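PDB 1WX1: nicotinate-nucleotide--dimethylbenzimidazole phosphoribosyltransferase from Thermus thermophilus HB8, which probably transfers the phosphoribosyl group of nicotinate mononucleotide to 5,6-dimethylbenzimidazole, giving alpha-ribazole 5'-phosphate for cobalamin biosynthesis. Local coordinates for residues P42-G47 with G154-A159; A54-V59 with P120-L125; E69-M74 with V101-E106; A142-A147 with Y237-E242; G275-E280 with L292-D297. All blocks are in the same frame, centred on the assembly; numbering follows the deposited sequence.

Contact 1: P42-G47 with G154-A159; sequences PELGRG and GATLLA
The hydroxyl of T156 bonds to the backbone of both G45 and R46. Its OG1 sits between its own backbone N and carbonyl carbon (chi1 66°), and from there it accepts from G45 N at 2.9 Å and donates to R46 O at 2.8 Å. The donor stands above the carbonyl plane of R46, 43° out of it. T156 N reaches the same R46 O at 2.8 Å, nearly along the C=O axis, so two donors of one residue grip one carbonyl oxygen. L44 crosses T156 obliquely, and its CD2 rests 3.6 Å from T156 O. The three hydrogen bonds join the entrance of strand 47-54 to that of strand 157-163, its neighbour in the parallel six-stranded sheet. An alanine in place of T156 would probably leave G45 N without this acceptor and R46 O without the hydroxyl donor. L157 brings its CD2 methyl to 3.5 Å from both G45 O and R46 O, while M312 and L315 of helix 306-321 pack on the same side chain. R46 bends at chi2 and carries its guanidinium away to a salt bridge with D93; its CB remains 3.9 Å from G154 O, at the Schellman motif that ends helix 133-152.

Contact 2: A54-V59 with P120-L125; sequences ADHGVV and PGTANL
D55 and G121 face each other where the loops after strands 47-54 and 113-115, two strands of the parallel sheet with 94-100 between them, meet beyond their C-terminal ends. Among direct hydrogen bonds, T122 N donates to D55 O at 3.1 Å from above the carbonyl plane, 44° out of it. G57 N donates to T122 OG1 at 3.3 Å; chi1 of 53° sets this oxygen between the backbone N and carbonyl carbon of T122. Water bridges add two links. One water binds both H56 ND1 and T122 OG1, whose side chains run side by side; H56 NE2 is held by E229. The second accepts from L125 N, more weakly from V58 N, and donates to A123 O. A valine in place of T122 would probably leave G57 N without its hydroxyl acceptor and break the water link to H56. Close backbone packing follows at G57, whose CA lies 3.9 Å from that of N124; a side chain there would clash with the 120-125 backbone. N124 crosses V58 at about a right angle, its amide also bonded to E61 and A126 N, and puts OD1 3.4 Å from V58 CA. V58 CG2 lies 3.8 Å from L125 CG.

Contact 3: E69-M74 with V101-E106; sequences EVTRQM and VGVVGE
The first turns of helix 70-79 face an irregular loop that follows a corner of the chain at V101, and the backbones come nearest between R72 and V103, whose CA atoms are 6.1 Å apart. R72 bridges this gap. Its CG lies anti to the backbone N (chi1 176°) and the chain stays extended as far as NE, which carries the guanidinium past V103 and V104 to E106. There NE donates to E106 O at 2.8 Å and NH2 to the same oxygen at 3.0 Å, a side-on grip of one atom by two nitrogens. E106 O is within 7° of the guanidinium plane for both bonds; NH2 approaches nearly in line with the C=O bond, whereas NE is tilted 31° from the carbonyl plane. This ties the helix to the loop between strands 94-100 and 113-115 of the parallel sheet. V103 crosses the stem of R72 at about a right angle, its CG1 3.5 Å from R72 CB, and its CG2 meets T71 CG2 at 3.9 Å. R72 CD lies 3.4 Å from V104 O. A CB on G105 would run into this CD and also press on the preceding carbonyl O. T71 OG1 is hydrogen-bonded to D55 OD2; the T71 side chain lies about 10 Å from that of E304, the predicted proton acceptor. Q73 OE1 accepts from S333 N of the second subunit.

Contact 4: A142-A147 with Y237-E242; sequences AGREAA and YLEGYE
One nitrogen, NH1 of R144, serves two glutamates on the facing helix, E239 and E242, in a three-residue salt-bridge network. NH1 donates to E239 OE1 at 3.0 Å and to E242 OE1 at 3.0 Å, while NH2 donates to E242 OE2 at 3.0 Å. R144 therefore takes E242 end-on, with one nitrogen to each carboxylate oxygen. With two carboxylates against it, the positive charge of R144 is likely to be well compensated. The two acids are turned very differently against the guanidinium. The carboxylate of E242 is inclined by 35° to its plane; its OE2 is met on the syn side, in the straighter of the two bonds, and its OE1 from above the carboxylate plane. That of E239 stands almost upright, 82° from the guanidinium plane, and offers the anti side of OE1 at the edge of the arginine. E239 CG, anti to the backbone N, lies 3.4 Å from R144 O; the chain then bends at chi2, and OE2 goes to a second arginine, R148. Shared between two arginines, E239 is likely to stay ionised. Helix 133-152 and helix 228-242 pack here with segment axes 8.1 Å apart at closest and a crossing angle of -47°, both lying against the parallel sheet. At the nearest part of the helices A147 CB rests against E239 CB, 3.7 Å away. A261 and M264 of helix 252-264 pack against L238, which itself covers one face of the guanidinium, its CB offset toward the rim and 3.9 Å from R144 NH2.

Contact 5: G275-E280 with L292-D297; sequences GHLSRE and LRPLLD
A single backbone bridge, H276 with L296, joins the loop after strand 272-274 to the loop after helix 281-290. Two hydrogen bonds make it: L296 N donates to G275 O at 3.0 Å, and L277 N donates to L296 O at 3.0 Å. Neither is straight, with N-H...O angles of 138° and 133°. L296 O also receives H276 CA at 3.1 Å, a CA-H...O contact beside the proper bond. The side chains fill in round this core. L277 sets its CB against P294 CB at 3.8 Å, while its CG, anti to the backbone N (chi1 178°), leads out alongside D297, and CD2 reaches D297 OD2 at 3.9 Å. A water donates to both L277 O and D297 OD1, extending the pairing by one more link. H276 and L296 bring their CB atoms to 3.8 Å. The imidazole turns away from L296, one face under S278 N, toward D250 and L300, and the H276 side chain lies about 9 Å from that of E304, the predicted proton acceptor. Beyond it S278 OG accepts from E280 N in an ST turn that leads into helix 281-290. L296 of the second subunit packs on L296, placing the bridge at the dimer interface. R284 and L287 of helix 281-290 pack on P294, L310, A311 and L314 of helix 306-321 cover L296, and Y25 and V29 of helix 24-37 cover L295, while backbone bonds tie L295 to A274 of strand 272-274 and G275 to L249 of strand 247-249.

From the N terminus, the chain enters the sheet at 42-47, and contact 1 closes its loop at 154-159, where strands 47-54 and 157-163 begin. Contact 2 is nested inside this loop, joining the exits after strands 47-54 and 113-115, and contact 3 is nested inside contact 2, holding helix 70-79. Those two touch through D55, which bonds T71 OG1 and V104 N. Contact 4 crosses contact 1: its first segment lies within that loop and its second beyond it, and L158 packs on G240 and A147. V101 against A142 links contacts 3 and 4. Contact 5 follows in series, bracketing helix 281-290; like contact 3 it touches the second subunit.

Contact 1: P42-G47 with G154-A159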
# COMPACT_ATOMS: atom_id res chain seq x y z
N PRO A 42 -9.62 -17.33 3.15
CA PRO A 42 -9.72 -16.81 1.78
C PRO A 42 -8.40 -16.93 1.04
O PRO A 42 -7.33 -16.91 1.64
CB PRO A 42 -10.12 -15.34 1.98
CG PRO A 42 -10.47 -15.22 3.44
CD PRO A 42 -9.62 -16.23 4.13
N GLU A 43 -8.50 -17.04 -0.28
CA GLU A 43 -7.32 -17.13 -1.13
C GLU A 43 -7.55 -16.28 -2.38
O GLU A 43 -8.63 -16.31 -2.97
CB GLU A 43 -7.07 -18.59 -1.53
CG GLU A 43 -6.80 -19.51 -0.33
CD GLU A 43 -6.39 -20.91 -0.75
OE1 GLU A 43 -5.35 -21.05 -1.42
OE2 GLU A 43 -7.11 -21.87 -0.39
N LEU A 44 -6.55 -15.49 -2.74
CA LEU A 44 -6.63 -14.64 -3.91
C LEU A 44 -5.43 -14.90 -4.80
O LEU A 44 -4.39 -15.38 -4.35
CB LEU A 44 -6.64 -13.16 -3.51
CG LEU A 44 -7.91 -12.65 -2.82
CD1 LEU A 44 -7.70 -11.19 -2.42
CD2 LEU A 44 -9.10 -12.78 -3.77
N GLY A 45 -5.57 -14.59 -6.08
CA GLY A 45 -4.48 -14.80 -7.00
C GLY A 45 -4.45 -13.72 -8.05
O GLY A 45 -4.40 -12.53 -7.74
N ARG A 46 -4.50 -14.15 -9.31
CA ARG A 46 -4.49 -13.25 -10.45
C ARG A 46 -5.60 -12.21 -10.34
O ARG A 46 -6.74 -12.53 -10.01
CB ARG A 46 -4.70 -14.05 -11.73
CG ARG A 46 -4.73 -13.23 -13.00
CD ARG A 46 -3.35 -12.74 -13.36
NE ARG A 46 -3.27 -12.28 -14.74
CZ ARG A 46 -2.22 -11.66 -15.26
NH1 ARG A 46 -1.16 -11.42 -14.50
NH2 ARG A 46 -2.22 -11.27 -16.53
N GLY A 47 -5.27 -10.96 -10.65
CA GLY A 47 -6.28 -9.92 -10.61
C GLY A 47 -6.47 -9.40 -12.02
O GLY A 47 -5.73 -9.80 -12.93
N GLY A 154 -9.76 -15.94 -15.64
CA GLY A 154 -9.10 -16.20 -14.37
C GLY A 154 -8.98 -15.12 -13.30
O GLY A 154 -8.32 -15.35 -12.29
N ALA A 155 -9.60 -13.97 -13.49
CA ALA A 155 -9.51 -12.92 -12.49
C ALA A 155 -10.14 -13.37 -11.17
O ALA A 155 -11.24 -13.92 -11.16
CB ALA A 155 -10.19 -11.65 -12.99
N THR A 156 -9.44 -13.15 -10.06
CA THR A 156 -9.95 -13.52 -8.73
C THR A 156 -10.34 -12.26 -7.96
O THR A 156 -10.92 -12.33 -6.87
CB THR A 156 -8.92 -14.32 -7.93
OG1 THR A 156 -7.79 -13.49 -7.63
CG2 THR A 156 -8.45 -15.53 -8.73
N LEU A 157 -10.00 -11.11 -8.51
CA LEU A 157 -10.38 -9.81 -7.95
C LEU A 157 -10.44 -8.90 -9.16
O LEU A 157 -9.65 -9.05 -10.09
CB LEU A 157 -9.38 -9.31 -6.90
CG LEU A 157 -7.89 -9.12 -7.14
CD1 LEU A 157 -7.34 -8.29 -5.99
CD2 LEU A 157 -7.19 -10.46 -7.21
N LEU A 158 -11.38 -7.97 -9.14
CA LEU A 158 -11.61 -7.11 -10.28
C LEU A 158 -11.63 -5.62 -9.97
O LEU A 158 -12.23 -5.18 -9.00
CB LEU A 158 -12.94 -7.51 -10.92
CG LEU A 158 -13.41 -6.80 -12.19
CD1 LEU A 158 -12.45 -7.12 -13.33
CD2 LEU A 158 -14.83 -7.25 -12.52
N ALA A 159 -10.96 -4.85 -10.82
CA ALA A 159 -10.92 -3.40 -10.67
C ALA A 159 -11.34 -2.78 -11.99
O ALA A 159 -11.31 -3.44 -13.03
CB ALA A 159 -9.51 -2.95 -10.30

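Contact 2: A54-V59 with P120-L125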
# COMPACT_ATOMS: atom_id res chain seq x y z
N ALA A 54 -13.65 6.55 -23.27
CA ALA A 54 -14.61 7.25 -24.10
C ALA A 54 -14.33 8.74 -24.01
O ALA A 54 -13.74 9.21 -23.04
CB ALA A 54 -16.04 6.95 -23.63
N ASP A 55 -14.76 9.48 -25.03
CA ASP A 55 -14.55 10.91 -25.04
C ASP A 55 -15.78 11.66 -24.55
O ASP A 55 -16.87 11.10 -24.48
CB ASP A 55 -14.12 11.37 -26.43
CG ASP A 55 -12.63 11.18 -26.63
OD1 ASP A 55 -12.22 10.46 -27.57
OD2 ASP A 55 -11.86 11.76 -25.83
N HIS A 56 -15.58 12.93 -24.22
CA HIS A 56 -16.63 13.77 -23.66
C HIS A 56 -16.83 15.09 -24.41
O HIS A 56 -15.87 15.82 -24.64
CB HIS A 56 -16.30 14.07 -22.20
CG HIS A 56 -16.16 12.85 -21.35
ND1 HIS A 56 -17.15 12.43 -20.48
CD2 HIS A 56 -15.17 11.93 -21.26
CE1 HIS A 56 -16.77 11.31 -19.89
NE2 HIS A 56 -15.57 10.98 -20.35
N GLY A 57 -18.07 15.39 -24.77
CA GLY A 57 -18.35 16.63 -25.47
C GLY A 57 -18.13 17.84 -24.58
O GLY A 57 -17.93 18.95 -25.08
N VAL A 58 -18.15 17.63 -23.27
CA VAL A 58 -17.96 18.74 -22.33
C VAL A 58 -16.57 19.38 -22.41
O VAL A 58 -16.34 20.43 -21.82
CB VAL A 58 -18.27 18.29 -20.86
CG1 VAL A 58 -17.13 17.46 -20.30
CG2 VAL A 58 -18.56 19.51 -19.99
N VAL A 59 -15.65 18.76 -23.15
CA VAL A 59 -14.32 19.35 -23.28
C VAL A 59 -14.45 20.71 -23.96
O VAL A 59 -13.55 21.55 -23.86
CB VAL A 59 -13.37 18.48 -24.14
CG1 VAL A 59 -13.08 17.16 -23.42
CG2 VAL A 59 -13.99 18.23 -25.51
N PRO A 120 -19.07 8.26 -31.07
CA PRO A 120 -17.79 8.97 -30.96
C PRO A 120 -17.84 10.05 -29.88
O PRO A 120 -17.93 11.23 -30.18
CB PRO A 120 -17.61 9.55 -32.36
CG PRO A 120 -19.01 9.88 -32.76
CD PRO A 120 -19.78 8.64 -32.31
N GLY A 121 -17.78 9.61 -28.63
CA GLY A 121 -17.84 10.55 -27.53
C GLY A 121 -19.26 11.01 -27.25
O GLY A 121 -20.15 10.87 -28.10
N THR A 122 -19.49 11.56 -26.07
CA THR A 122 -20.81 12.05 -25.69
C THR A 122 -21.03 13.47 -26.20
O THR A 122 -20.10 14.13 -26.66
CB THR A 122 -20.95 12.12 -24.17
OG1 THR A 122 -19.85 12.89 -23.65
CG2 THR A 122 -20.95 10.73 -23.55
N ALA A 123 -22.27 13.92 -26.11
CA ALA A 123 -22.61 15.29 -26.50
C ALA A 123 -22.15 16.11 -25.29
O ALA A 123 -21.80 15.54 -24.25
CB ALA A 123 -24.13 15.42 -26.69
N ASN A 124 -22.15 17.44 -25.41
CA ASN A 124 -21.72 18.33 -24.33
C ASN A 124 -22.76 18.29 -23.20
O ASN A 124 -23.86 18.82 -23.35
CB ASN A 124 -21.60 19.76 -24.86
CG ASN A 124 -20.96 20.70 -23.86
OD1 ASN A 124 -20.93 20.43 -22.66
ND2 ASN A 124 -20.46 21.83 -24.35
N LEU A 125 -22.39 17.69 -22.07
CA LEU A 125 -23.32 17.57 -20.94
C LEU A 125 -23.77 18.90 -20.33
O LEU A 125 -24.76 18.95 -19.61
CB LEU A 125 -22.68 16.69 -19.85
CG LEU A 125 -21.47 17.24 -19.08
CD1 LEU A 125 -21.95 18.08 -17.90
CD2 LEU A 125 -20.62 16.08 -18.57
O HOH W 1 -19.75 13.19 -20.92
O HOH W 2 -20.14 15.82 -22.16

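Contact 3: E69-M74 with V101-E106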
# COMPACT_ATOMS: atom_id res chain seq x y z
N GLU A 69 -7.90 14.48 -28.19
CA GLU A 69 -7.16 13.42 -28.86
C GLU A 69 -6.36 12.54 -27.92
O GLU A 69 -6.05 11.41 -28.26
CB GLU A 69 -6.18 14.03 -29.89
CG GLU A 69 -5.16 14.96 -29.28
CD GLU A 69 -4.34 15.73 -30.29
OE1 GLU A 69 -3.73 15.09 -31.19
OE2 GLU A 69 -4.30 16.97 -30.18
N VAL A 70 -6.03 13.05 -26.74
CA VAL A 70 -5.25 12.29 -25.76
C VAL A 70 -5.92 10.99 -25.31
O VAL A 70 -5.24 10.02 -25.00
CB VAL A 70 -4.92 13.17 -24.53
CG1 VAL A 70 -4.25 12.32 -23.45
CG2 VAL A 70 -3.98 14.30 -24.95
N THR A 71 -7.25 10.96 -25.30
CA THR A 71 -7.96 9.74 -24.89
C THR A 71 -7.56 8.59 -25.82
O THR A 71 -7.13 7.53 -25.36
CB THR A 71 -9.49 9.92 -24.96
OG1 THR A 71 -9.87 11.03 -24.14
CG2 THR A 71 -10.19 8.66 -24.47
N ARG A 72 -7.71 8.80 -27.12
CA ARG A 72 -7.36 7.77 -28.09
C ARG A 72 -5.87 7.43 -28.04
O ARG A 72 -5.49 6.26 -28.12
CB ARG A 72 -7.74 8.23 -29.50
CG ARG A 72 -7.32 7.24 -30.57
CD ARG A 72 -7.85 7.61 -31.95
NE ARG A 72 -7.35 6.67 -32.94
CZ ARG A 72 -6.11 6.68 -33.42
NH1 ARG A 72 -5.24 7.59 -33.00
NH2 ARG A 72 -5.73 5.75 -34.28
N GLN A 73 -5.03 8.45 -27.93
CA GLN A 73 -3.59 8.23 -27.88
C GLN A 73 -3.22 7.42 -26.64
O GLN A 73 -2.34 6.57 -26.69
CB GLN A 73 -2.86 9.57 -27.87
CG GLN A 73 -3.19 10.44 -29.08
CD GLN A 73 -2.57 11.82 -28.97
OE1 GLN A 73 -2.40 12.34 -27.87
NE2 GLN A 73 -2.26 12.41 -30.12
N MET A 74 -3.90 7.68 -25.52
CA MET A 74 -3.60 6.94 -24.30
C MET A 74 -4.07 5.50 -24.42
O MET A 74 -3.44 4.60 -23.87
CB MET A 74 -4.23 7.63 -23.09
CG MET A 74 -3.41 8.81 -22.59
SD MET A 74 -1.72 8.32 -22.11
CE MET A 74 -2.08 7.19 -20.75
N VAL A 101 -15.76 2.26 -25.45
CA VAL A 101 -17.20 2.40 -25.56
C VAL A 101 -17.56 3.75 -26.18
O VAL A 101 -18.73 4.04 -26.40
CB VAL A 101 -17.94 2.29 -24.19
CG1 VAL A 101 -18.06 0.83 -23.78
CG2 VAL A 101 -17.21 3.11 -23.12
N GLY A 102 -16.55 4.58 -26.46
CA GLY A 102 -16.86 5.88 -27.04
C GLY A 102 -15.71 6.82 -27.36
O GLY A 102 -15.86 8.04 -27.26
N VAL A 103 -14.57 6.27 -27.75
CA VAL A 103 -13.42 7.10 -28.08
C VAL A 103 -13.60 7.66 -29.50
O VAL A 103 -14.13 6.99 -30.37
CB VAL A 103 -12.11 6.28 -28.04
CG1 VAL A 103 -10.97 7.09 -28.59
CG2 VAL A 103 -11.81 5.85 -26.58
N VAL A 104 -13.17 8.90 -29.72
CA VAL A 104 -13.26 9.49 -31.06
C VAL A 104 -12.10 8.90 -31.88
O VAL A 104 -10.96 8.89 -31.43
CB VAL A 104 -13.11 11.03 -31.03
CG1 VAL A 104 -12.94 11.57 -32.44
CG2 VAL A 104 -14.34 11.65 -30.38
N GLY A 105 -12.40 8.40 -33.07
CA GLY A 105 -11.35 7.84 -33.91
C GLY A 105 -11.32 6.32 -33.90
O GLY A 105 -11.89 5.69 -33.02
N GLU A 106 -10.63 5.73 -34.87
CA GLU A 106 -10.56 4.28 -34.97
C GLU A 106 -9.39 3.66 -34.21
O GLU A 106 -8.35 4.29 -34.03
CB GLU A 106 -10.48 3.85 -36.44
CG GLU A 106 -11.56 4.45 -37.32
CD GLU A 106 -11.54 3.87 -38.72
OE1 GLU A 106 -10.43 3.59 -39.23
OE2 GLU A 106 -12.63 3.71 -39.31

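Contact 4: A142-A147 with Y237-E242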
# COMPACT_ATOMS: atom_id res chain seq x y z
N ALA A 142 -21.54 -3.34 -22.52
CA ALA A 142 -20.17 -3.50 -23.00
C ALA A 142 -19.28 -3.69 -21.78
O ALA A 142 -18.30 -4.44 -21.82
CB ALA A 142 -19.73 -2.27 -23.81
N GLY A 143 -19.61 -3.00 -20.70
CA GLY A 143 -18.85 -3.12 -19.46
C GLY A 143 -18.99 -4.53 -18.89
O GLY A 143 -18.01 -5.13 -18.45
N ARG A 144 -20.21 -5.05 -18.87
CA ARG A 144 -20.44 -6.41 -18.38
C ARG A 144 -19.63 -7.41 -19.21
O ARG A 144 -19.00 -8.32 -18.67
CB ARG A 144 -21.92 -6.79 -18.47
CG ARG A 144 -22.83 -6.22 -17.39
CD ARG A 144 -24.26 -6.65 -17.66
NE ARG A 144 -25.17 -6.37 -16.55
CZ ARG A 144 -25.22 -7.06 -15.42
NH1 ARG A 144 -24.41 -8.09 -15.22
NH2 ARG A 144 -26.10 -6.73 -14.48
N GLU A 145 -19.68 -7.24 -20.53
CA GLU A 145 -18.97 -8.14 -21.45
C GLU A 145 -17.47 -8.18 -21.17
O GLU A 145 -16.87 -9.27 -21.12
CB GLU A 145 -19.19 -7.70 -22.90
CG GLU A 145 -18.77 -8.76 -23.93
CD GLU A 145 -18.86 -8.27 -25.36
OE1 GLU A 145 -19.59 -7.30 -25.63
OE2 GLU A 145 -18.20 -8.88 -26.24
N ALA A 146 -16.86 -7.01 -21.01
CA ALA A 146 -15.43 -6.94 -20.74
C ALA A 146 -15.08 -7.58 -19.40
O ALA A 146 -14.08 -8.30 -19.29
CB ALA A 146 -14.97 -5.48 -20.78
N ALA A 147 -15.90 -7.35 -18.39
CA ALA A 147 -15.66 -7.93 -17.07
C ALA A 147 -15.78 -9.45 -17.13
O ALA A 147 -14.99 -10.17 -16.52
CB ALA A 147 -16.65 -7.37 -16.05
N TYR A 237 -18.54 -3.43 -12.72
CA TYR A 237 -18.76 -3.79 -11.32
C TYR A 237 -20.00 -4.66 -11.10
O TYR A 237 -19.98 -5.56 -10.26
CB TYR A 237 -18.83 -2.52 -10.45
CG TYR A 237 -17.48 -1.87 -10.21
CD1 TYR A 237 -17.26 -0.53 -10.53
CD2 TYR A 237 -16.42 -2.60 -9.67
CE1 TYR A 237 -16.01 0.06 -10.32
CE2 TYR A 237 -15.17 -2.01 -9.46
CZ TYR A 237 -14.98 -0.68 -9.79
OH TYR A 237 -13.74 -0.10 -9.62
N LEU A 238 -21.06 -4.42 -11.86
CA LEU A 238 -22.27 -5.23 -11.73
C LEU A 238 -21.97 -6.68 -12.08
O LEU A 238 -22.46 -7.61 -11.43
CB LEU A 238 -23.37 -4.69 -12.66
CG LEU A 238 -24.04 -3.38 -12.24
CD1 LEU A 238 -25.00 -2.92 -13.33
CD2 LEU A 238 -24.77 -3.57 -10.91
N GLU A 239 -21.15 -6.88 -13.11
CA GLU A 239 -20.78 -8.21 -13.56
C GLU A 239 -19.87 -8.89 -12.53
O GLU A 239 -20.02 -10.08 -12.24
CB GLU A 239 -20.07 -8.13 -14.92
CG GLU A 239 -19.76 -9.49 -15.56
CD GLU A 239 -21.01 -10.24 -16.00
OE1 GLU A 239 -22.05 -9.58 -16.25
OE2 GLU A 239 -20.96 -11.48 -16.11
N GLY A 240 -18.91 -8.12 -12.00
CA GLY A 240 -18.01 -8.66 -11.00
C GLY A 240 -18.79 -9.02 -9.75
O GLY A 240 -18.54 -10.05 -9.12
N TYR A 241 -19.75 -8.17 -9.40
CA TYR A 241 -20.60 -8.38 -8.23
C TYR A 241 -21.35 -9.71 -8.34
O TYR A 241 -21.34 -10.53 -7.42
CB TYR A 241 -21.59 -7.22 -8.11
CG TYR A 241 -22.72 -7.43 -7.12
CD1 TYR A 241 -22.46 -7.75 -5.79
CD2 TYR A 241 -24.05 -7.27 -7.51
CE1 TYR A 241 -23.49 -7.91 -4.87
CE2 TYR A 241 -25.09 -7.43 -6.60
CZ TYR A 241 -24.81 -7.74 -5.28
OH TYR A 241 -25.84 -7.88 -4.38
N GLU A 242 -21.98 -9.92 -9.49
CA GLU A 242 -22.74 -11.14 -9.72
C GLU A 242 -21.85 -12.38 -9.78
O GLU A 242 -22.30 -13.48 -9.47
CB GLU A 242 -23.56 -10.98 -11.00
CG GLU A 242 -24.80 -10.12 -10.78
CD GLU A 242 -25.32 -9.48 -12.06
OE1 GLU A 242 -25.17 -10.08 -13.14
OE2 GLU A 242 -25.90 -8.38 -11.98

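Contact 5: G275-E280 with L292-D297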
# COMPACT_ATOMS: atom_id res chain seq x y z
N GLY A 275 -9.55 1.16 -3.13
CA GLY A 275 -8.12 1.03 -3.34
C GLY A 275 -7.30 2.18 -2.76
O GLY A 275 -6.31 1.96 -2.07
N HIS A 276 -7.71 3.41 -3.05
CA HIS A 276 -6.98 4.57 -2.53
C HIS A 276 -7.87 5.80 -2.45
O HIS A 276 -9.06 5.75 -2.76
CB HIS A 276 -5.79 4.89 -3.43
CG HIS A 276 -6.17 5.51 -4.74
ND1 HIS A 276 -5.50 6.58 -5.28
CD2 HIS A 276 -7.14 5.19 -5.63
CE1 HIS A 276 -6.05 6.91 -6.44
NE2 HIS A 276 -7.05 6.08 -6.67
N LEU A 277 -7.27 6.89 -2.00
CA LEU A 277 -7.97 8.16 -1.90
C LEU A 277 -7.29 9.10 -2.89
O LEU A 277 -6.12 9.44 -2.73
CB LEU A 277 -7.87 8.74 -0.48
CG LEU A 277 -8.56 10.11 -0.32
CD1 LEU A 277 -10.05 9.98 -0.63
CD2 LEU A 277 -8.35 10.63 1.10
N SER A 278 -8.02 9.48 -3.93
CA SER A 278 -7.51 10.37 -4.96
C SER A 278 -7.39 11.78 -4.41
O SER A 278 -7.99 12.11 -3.39
CB SER A 278 -8.46 10.38 -6.16
OG SER A 278 -8.08 11.36 -7.11
N ARG A 279 -6.61 12.61 -5.10
CA ARG A 279 -6.43 14.00 -4.70
C ARG A 279 -7.71 14.76 -5.09
O ARG A 279 -7.97 15.85 -4.58
CB ARG A 279 -5.23 14.61 -5.43
CG ARG A 279 -4.87 16.03 -5.02
CD ARG A 279 -3.82 16.58 -5.97
NE ARG A 279 -2.73 15.63 -6.16
CZ ARG A 279 -1.93 15.61 -7.22
NH1 ARG A 279 -2.08 16.51 -8.19
NH2 ARG A 279 -0.98 14.69 -7.33
N GLU A 280 -8.50 14.19 -5.99
CA GLU A 280 -9.74 14.82 -6.41
C GLU A 280 -10.63 15.01 -5.20
O GLU A 280 -11.00 14.05 -4.52
CB GLU A 280 -10.46 13.95 -7.45
CG GLU A 280 -9.97 14.18 -8.87
CD GLU A 280 -10.47 15.48 -9.46
OE1 GLU A 280 -9.87 15.98 -10.43
OE2 GLU A 280 -11.49 16.01 -8.95
N LEU A 292 -16.76 3.53 2.88
CA LEU A 292 -15.53 2.77 2.68
C LEU A 292 -14.28 3.54 3.08
O LEU A 292 -14.19 4.75 2.87
CB LEU A 292 -15.42 2.36 1.21
CG LEU A 292 -16.57 1.52 0.65
CD1 LEU A 292 -16.42 1.35 -0.85
CD2 LEU A 292 -16.59 0.16 1.35
N ARG A 293 -13.32 2.82 3.64
CA ARG A 293 -12.05 3.41 4.05
C ARG A 293 -11.00 3.08 3.00
O ARG A 293 -10.80 1.92 2.65
CB ARG A 293 -11.60 2.84 5.40
CG ARG A 293 -10.25 3.35 5.87
CD ARG A 293 -9.83 2.65 7.15
NE ARG A 293 -8.57 3.16 7.70
CZ ARG A 293 -7.40 3.15 7.06
NH1 ARG A 293 -7.32 2.65 5.84
NH2 ARG A 293 -6.32 3.63 7.66
N PRO A 294 -10.31 4.11 2.48
CA PRO A 294 -9.26 3.94 1.46
C PRO A 294 -8.05 3.19 2.02
O PRO A 294 -7.58 3.49 3.12
CB PRO A 294 -8.90 5.38 1.09
CG PRO A 294 -10.09 6.20 1.54
CD PRO A 294 -10.50 5.53 2.81
N LEU A 295 -7.56 2.22 1.27
CA LEU A 295 -6.40 1.44 1.71
C LEU A 295 -5.10 2.22 1.56
O LEU A 295 -4.22 2.15 2.41
CB LEU A 295 -6.30 0.15 0.90
CG LEU A 295 -7.31 -0.93 1.27
CD1 LEU A 295 -7.23 -2.08 0.27
CD2 LEU A 295 -7.02 -1.43 2.67
N LEU A 296 -4.99 2.96 0.46
CA LEU A 296 -3.80 3.75 0.17
C LEU A 296 -4.11 5.24 0.08
O LEU A 296 -5.22 5.63 -0.27
CB LEU A 296 -3.19 3.31 -1.16
CG LEU A 296 -2.72 1.86 -1.30
CD1 LEU A 296 -2.43 1.55 -2.76
CD2 LEU A 296 -1.48 1.65 -0.44
N ASP A 297 -3.11 6.06 0.38
CA ASP A 297 -3.23 7.51 0.28
C ASP A 297 -1.86 7.99 -0.17
O ASP A 297 -1.01 8.32 0.65
CB ASP A 297 -3.59 8.14 1.61
CG ASP A 297 -3.99 9.60 1.47
OD1 ASP A 297 -3.54 10.24 0.49
OD2 ASP A 297 -4.73 10.11 2.33
O HOH W 3 -4.39 11.07 -1.68